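Local coordinates for protein VP1 (Polyomavirus HPyV7, PDB 4PCH) that probably serves as the major capsid protein, whose jelly-roll pentamers build the T=7 icosahedral shell and take part in attachment to host cells, at residues Q117-A122 / S229-G234; I131-D136 / L157-K162. All coordinates share one frame; numbering follows the deposited sequence. Where two conformers were deposited one is given.

In the fold
Both contacts join antiparallel strands of one VP1 subunit, but in different sheets. Interaction 1 pairs strand 117-124 with strand 224-236 inside the large jelly-roll sheet, its centre about 6 Å from that of the chain. Interaction 2 lies farther out, at about 18 Å, where strand 129-132 meets strand 161-163 in a separate three-stranded sheet. Their centres are 20 Å apart and their nearest atoms about 10 Å. Strand 129-132 follows strand 117-124 directly in sequence, and both segments of interaction 2 come before the chain returns to residues 229-234. Each contact also packs on a second subunit, so the core sheet and the outlying small sheet both take part in the pentamer.

Interaction 1. Residues Q117-A122 / S229-G234; sequences QLYFWA and SADMVG
An antiparallel ladder in the jelly-roll sheet joins Leu-118 to Met-232 and Phe-120 to Ala-230 as hydrogen-bonded pairs. The axes of the short segments run at 157° and approach to 4.6 Å. Leu-118 N donates to Met-232 O at 3.0 Å. Phe-120 N donates to Ala-230 O at 2.7 Å, and both acceptor residues return the bond through their own N-H. Between these pairs, Tyr-119 and Asp-231 form a non-hydrogen-bonded pair. Their side chains cross at about a right angle, with carboxylate and ring planes 43° apart. Asp-231 OD1 sits at the ring edge, 3.6 Å from Tyr-119 CD1. The same oxygen forms a salt bridge to Arg-260, which probably favours the ionised carboxylate in this buried setting. Chi1 of Tyr-119 (-52°) sets CG beside the backbone N. The far end of the ring comes nearer to strand 229-234, with OH 3.9 Å from Val-233 CG1. That OH donates to Gln-117 OE1 at 2.8 Å. On the other face, Leu-118 CD2 touches Ala-230 CB at 4.0 Å. Met-232, bent at chi3, brings CE to 4.1 Å from Gln-117 CA. Tyr-202 of a second subunit packs on Leu-118 and Phe-120. Val-233 and Gly-234 form a classic beta bulge against strand 253-271, with which 224-236 also pairs; the ladder to 117-122 is the regular antiparallel pairing of the VP1 jelly roll.

Interaction 2. Residues I131-D136 / L157-K162; sequences IGINPD and LQALRK
Leu-160 O receives the backbone N-H of Gly-132 at 2.8 Å, with a nearly linear angle of 179° at the hydrogen and the donor tilted 19° from the carbonyl plane. The bond belongs to the end of an antiparallel pairing in the small three-stranded sheet, where strand 129-132 lies between strands 161-163 and 174-176. Ile-131 and Arg-161 are the adjoining non-hydrogen-bonded pair, and a CA-H...O contact of 3.5 Å from Ile-131 CA also reaches Leu-160 O. Beyond this pair the segments diverge: a water donates to Gly-132 O at 2.8 Å and accepts only a weak bond from Leu-160 N, so its link between the two backbones is loose.

The side chains of Ile-131 and Arg-161 lie side by side and point the same way. Ile-131 CG1, anti to the carbonyl carbon (chi1 -52°), lies over one face of the guanidinium, 3.7 Å from its plane and offset toward the rim. On the same side, CD1 passes on beyond the NH2 rim, 3.4 Å from Arg-161 NH2. Other guanidinium atoms have polar partners: NE forms a salt bridge with Asp-177, and NH1 bonds to Ser-156 O. These contacts are those of one of two modelled conformers of Arg-161; in it, Asp-177 would be expected to stabilise the positive charge.

Leu-93 of a second subunit packs on Ile-131, and Tyr-258 of that subunit on Ile-133, placing the contact beside a subunit interface. The other branch of Ile-131, CG2, meets Ala-159 CB at 3.6 Å. The same Ala-159 CB packs more loosely against Ile-133 CD1, at 4.3 Å.

Interaction 1. Residues Q117-A122 / S229-G234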
loop_
_atom_site.group_PDB
_atom_site.type_symbol
_atom_site.label_atom_id
_atom_site.label_comp_id
_atom_site.label_asym_id
_atom_site.label_seq_id
_atom_site.Cartn_x
_atom_site.Cartn_y
_atom_site.Cartn_z
ATOM N N GLN B 117 8.510 14.057 2.641
ATOM C CA GLN B 117 8.580 13.997 1.189
ATOM C C GLN B 117 7.437 14.801 0.557
ATOM O O GLN B 117 6.371 14.965 1.153
ATOM C CB GLN B 117 8.462 12.539 0.693
ATOM C CG GLN B 117 9.473 11.587 1.317
ATOM C CD GLN B 117 9.019 10.153 1.348
ATOM O OE1 GLN B 117 8.608 9.586 0.327
ATOM N NE2 GLN B 117 9.159 9.512 2.526
ATOM N N LEU B 118 7.696 15.222 -0.680
ATOM C CA LEU B 118 6.689 15.830 -1.550
ATOM C C LEU B 118 6.982 15.419 -2.975
ATOM O O LEU B 118 8.117 15.568 -3.428
ATOM C CB LEU B 118 6.719 17.341 -1.439
ATOM C CG LEU B 118 5.905 18.144 -2.477
ATOM C CD1 LEU B 118 4.415 17.840 -2.328
ATOM C CD2 LEU B 118 6.188 19.637 -2.419
ATOM N N TYR B 119 5.951 14.939 -3.670
ATOM C CA TYR B 119 6.045 14.624 -5.113
ATOM C C TYR B 119 4.920 15.372 -5.793
ATOM O O TYR B 119 3.763 15.128 -5.504
ATOM C CB TYR B 119 5.954 13.138 -5.346
ATOM C CG TYR B 119 6.933 12.374 -4.485
ATOM C CD1 TYR B 119 8.264 12.278 -4.845
ATOM C CD2 TYR B 119 6.538 11.784 -3.295
ATOM C CE1 TYR B 119 9.186 11.619 -4.044
ATOM C CE2 TYR B 119 7.440 11.092 -2.506
ATOM C CZ TYR B 119 8.771 11.031 -2.875
ATOM O OH TYR B 119 9.699 10.385 -2.098
ATOM N N PHE B 120 5.277 16.341 -6.625
ATOM C CA PHE B 120 4.262 17.247 -7.196
ATOM C C PHE B 120 4.536 17.521 -8.650
ATOM O O PHE B 120 5.687 17.744 -9.024
ATOM C CB PHE B 120 4.242 18.578 -6.436
ATOM C CG PHE B 120 3.302 19.595 -7.011
ATOM C CD1 PHE B 120 1.991 19.675 -6.563
ATOM C CD2 PHE B 120 3.747 20.500 -7.978
ATOM C CE1 PHE B 120 1.104 20.609 -7.089
ATOM C CE2 PHE B 120 2.882 21.423 -8.515
ATOM C CZ PHE B 120 1.555 21.474 -8.085
ATOM N N TRP B 121 3.477 17.520 -9.468
ATOM C CA TRP B 121 3.600 18.027 -10.826
ATOM C C TRP B 121 2.356 18.834 -11.193
ATOM O O TRP B 121 1.249 18.624 -10.648
ATOM C CB TRP B 121 3.855 16.892 -11.848
ATOM C CG TRP B 121 2.747 15.906 -11.933
ATOM C CD1 TRP B 121 2.690 14.674 -11.317
ATOM C CD2 TRP B 121 1.520 16.045 -12.672
ATOM N NE1 TRP B 121 1.496 14.071 -11.607
ATOM C CE2 TRP B 121 0.762 14.882 -12.436
ATOM C CE3 TRP B 121 0.985 17.047 -13.492
ATOM C CZ2 TRP B 121 -0.507 14.688 -12.990
ATOM C CZ3 TRP B 121 -0.265 16.858 -14.056
ATOM C CH2 TRP B 121 -1.006 15.680 -13.794
ATOM N N ALA B 122 2.554 19.752 -12.129
ATOM C CA ALA B 122 1.475 20.528 -12.751
ATOM C C ALA B 122 1.805 20.835 -14.197
ATOM O O ALA B 122 2.969 20.984 -14.579
ATOM C CB ALA B 122 1.166 21.810 -11.983
ATOM N N SER B 229 7.034 21.604 -10.990
ATOM C CA SER B 229 7.262 20.362 -10.255
ATOM C C SER B 229 7.971 20.595 -8.938
ATOM O O SER B 229 8.551 21.645 -8.715
ATOM C CB SER B 229 8.026 19.350 -11.114
ATOM O OG SER B 229 9.358 19.723 -11.345
ATOM N N ALA B 230 7.880 19.606 -8.041
ATOM C CA ALA B 230 8.732 19.566 -6.866
ATOM C C ALA B 230 8.787 18.134 -6.408
ATOM O O ALA B 230 7.735 17.467 -6.289
ATOM C CB ALA B 230 8.167 20.439 -5.759
ATOM N N ASP B 231 9.996 17.664 -6.142
ATOM C CA ASP B 231 10.226 16.285 -5.736
ATOM C C ASP B 231 11.272 16.248 -4.635
ATOM O O ASP B 231 12.472 16.289 -4.891
ATOM C CB ASP B 231 10.631 15.437 -6.945
ATOM C CG ASP B 231 9.488 15.260 -7.921
ATOM O OD1 ASP B 231 8.568 14.417 -7.662
ATOM O OD2 ASP B 231 9.438 16.025 -8.914
ATOM N N MET B 232 10.784 16.228 -3.404
ATOM C CA MET B 232 11.624 16.085 -2.217
ATOM C C MET B 232 11.504 14.644 -1.769
ATOM O O MET B 232 10.431 14.213 -1.369
ATOM C CB MET B 232 11.150 17.007 -1.105
ATOM C CG MET B 232 11.981 16.807 0.170
ATOM S SD MET B 232 11.694 18.035 1.443
ATOM C CE MET B 232 9.964 17.795 1.750
ATOM N N VAL B 233 12.586 13.900 -1.949
ATOM C CA VAL B 233 12.616 12.475 -1.662
ATOM C C VAL B 233 12.874 12.210 -0.184
ATOM O O VAL B 233 12.524 11.153 0.311
ATOM C CB VAL B 233 13.667 11.742 -2.540
ATOM C CG1 VAL B 233 13.535 10.241 -2.397
ATOM C CG2 VAL B 233 13.539 12.104 -3.999
ATOM N N GLY B 234 13.455 13.179 0.528
ATOM C CA GLY B 234 13.650 13.087 1.982
ATOM C C GLY B 234 14.879 13.865 2.385
ATOM O O GLY B 234 15.215 14.856 1.716
#

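Interaction 2. Residues I131-D136 / L157-K162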
loop_
_atom_site.group_PDB
_atom_site.type_symbol
_atom_site.label_atom_id
_atom_site.label_comp_id
_atom_site.label_asym_id
_atom_site.label_seq_id
_atom_site.Cartn_x
_atom_site.Cartn_y
_atom_site.Cartn_z
ATOM N N ILE B 131 -1.564 29.118 -2.936
ATOM C CA ILE B 131 -1.962 29.807 -1.731
ATOM C C ILE B 131 -0.768 29.821 -0.770
ATOM O O ILE B 131 -0.084 28.794 -0.582
ATOM C CB ILE B 131 -3.161 29.130 -1.043
ATOM C CG1 ILE B 131 -4.318 28.907 -2.011
ATOM C CG2 ILE B 131 -3.620 29.965 0.145
ATOM C CD1 ILE B 131 -5.442 28.117 -1.399
ATOM N N GLY B 132 -0.490 30.983 -0.212
ATOM C CA GLY B 132 0.592 31.133 0.776
ATOM C C GLY B 132 0.103 30.779 2.160
ATOM O O GLY B 132 -0.880 31.344 2.613
ATOM N N ILE B 133 0.759 29.821 2.821
ATOM C CA ILE B 133 0.372 29.428 4.170
ATOM C C ILE B 133 1.618 29.290 5.010
ATOM O O ILE B 133 2.535 28.577 4.627
ATOM C CB ILE B 133 -0.327 28.037 4.204
ATOM C CG1 ILE B 133 -1.589 28.075 3.353
ATOM C CG2 ILE B 133 -0.633 27.649 5.647
ATOM C CD1 ILE B 133 -2.723 28.841 3.968
ATOM N N ASN B 134 1.657 30.005 6.125
ATOM C CA ASN B 134 2.711 29.769 7.118
ATOM C C ASN B 134 2.072 28.878 8.198
ATOM O O ASN B 134 1.129 29.317 8.843
ATOM C CB ASN B 134 3.219 31.072 7.708
ATOM C CG ASN B 134 4.410 30.855 8.643
ATOM O OD1 ASN B 134 4.504 29.822 9.295
ATOM N ND2 ASN B 134 5.335 31.816 8.683
ATOM N N PRO B 135 2.593 27.639 8.383
ATOM C CA PRO B 135 1.988 26.729 9.363
ATOM C C PRO B 135 2.099 27.228 10.784
ATOM O O PRO B 135 1.324 26.791 11.651
ATOM C CB PRO B 135 2.760 25.411 9.157
ATOM C CG PRO B 135 4.072 25.826 8.610
ATOM C CD PRO B 135 3.731 26.999 7.701
ATOM N N ASP B 136 3.015 28.164 11.047
ATOM C CA ASP B 136 3.088 28.773 12.360
ATOM C C ASP B 136 3.570 30.211 12.213
ATOM O O ASP B 136 4.776 30.480 12.274
ATOM C CB ASP B 136 4.013 27.991 13.289
ATOM C CG ASP B 136 3.974 28.521 14.724
ATOM O OD1 ASP B 136 3.569 29.679 14.963
ATOM O OD2 ASP B 136 4.374 27.793 15.648
ATOM N N LEU B 157 -10.270 32.877 2.594
ATOM C CA LEU B 157 -10.442 33.798 1.483
ATOM C C LEU B 157 -9.365 34.875 1.491
ATOM O O LEU B 157 -9.021 35.396 0.442
ATOM C CB LEU B 157 -11.823 34.453 1.541
ATOM C CG LEU B 157 -13.041 33.564 1.267
ATOM C CD1 LEU B 157 -14.322 34.341 1.541
ATOM C CD2 LEU B 157 -13.020 33.040 -0.163
ATOM N N GLN B 158 -8.851 35.190 2.679
ATOM C CA GLN B 158 -7.830 36.207 2.900
ATOM C C GLN B 158 -6.372 35.753 2.746
ATOM O O GLN B 158 -5.474 36.598 2.726
ATOM C CB GLN B 158 -7.969 36.752 4.329
ATOM C CG GLN B 158 -9.221 37.584 4.574
ATOM C CD GLN B 158 -10.461 36.749 4.837
ATOM O OE1 GLN B 158 -10.385 35.611 5.314
ATOM N NE2 GLN B 158 -11.618 37.320 4.536
ATOM N N ALA B 159 -6.111 34.444 2.698
ATOM C CA ALA B 159 -4.739 33.947 2.588
ATOM C C ALA B 159 -4.146 34.467 1.281
ATOM O O ALA B 159 -4.846 34.553 0.275
ATOM C CB ALA B 159 -4.715 32.435 2.588
ATOM N N LEU B 160 -2.865 34.802 1.306
ATOM C CA LEU B 160 -2.195 35.363 0.124
ATOM C C LEU B 160 -2.261 34.388 -1.057
ATOM O O LEU B 160 -2.006 33.192 -0.912
ATOM C CB LEU B 160 -0.741 35.650 0.472
ATOM C CG LEU B 160 0.226 36.240 -0.550
ATOM C CD1 LEU B 160 -0.317 37.533 -1.121
ATOM C CD2 LEU B 160 1.586 36.437 0.137
ATOM N N ARG B 161 -2.572 34.933 -2.234
ATOM C CA ARG B 161 -2.588 34.155 -3.461
ATOM C C ARG B 161 -1.615 34.750 -4.453
ATOM O O ARG B 161 -1.515 35.968 -4.578
ATOM C CB ARG B 161 -3.991 34.099 -4.029
ATOM C CG ARG B 161 -4.806 33.087 -3.269
ATOM C CD ARG B 161 -6.267 33.153 -3.596
ATOM N NE ARG B 161 -6.888 31.880 -3.262
ATOM C CZ ARG B 161 -7.328 31.569 -2.045
ATOM N NH1 ARG B 161 -7.199 32.441 -1.045
ATOM N NH2 ARG B 161 -7.895 30.393 -1.829
ATOM N N LYS B 162 -0.880 33.873 -5.124
ATOM C CA LYS B 162 0.122 34.258 -6.121
ATOM C C LYS B 162 0.206 33.153 -7.152
ATOM O O LYS B 162 -0.371 32.066 -6.986
ATOM C CB LYS B 162 1.507 34.460 -5.508
ATOM C CG LYS B 162 1.706 35.694 -4.649
ATOM C CD LYS B 162 3.155 36.152 -4.685
ATOM C CE LYS B 162 3.277 37.472 -3.956
ATOM N NZ LYS B 162 4.686 37.879 -3.742
HETATM O O HOH W 1 -0.930 33.726 4.007
#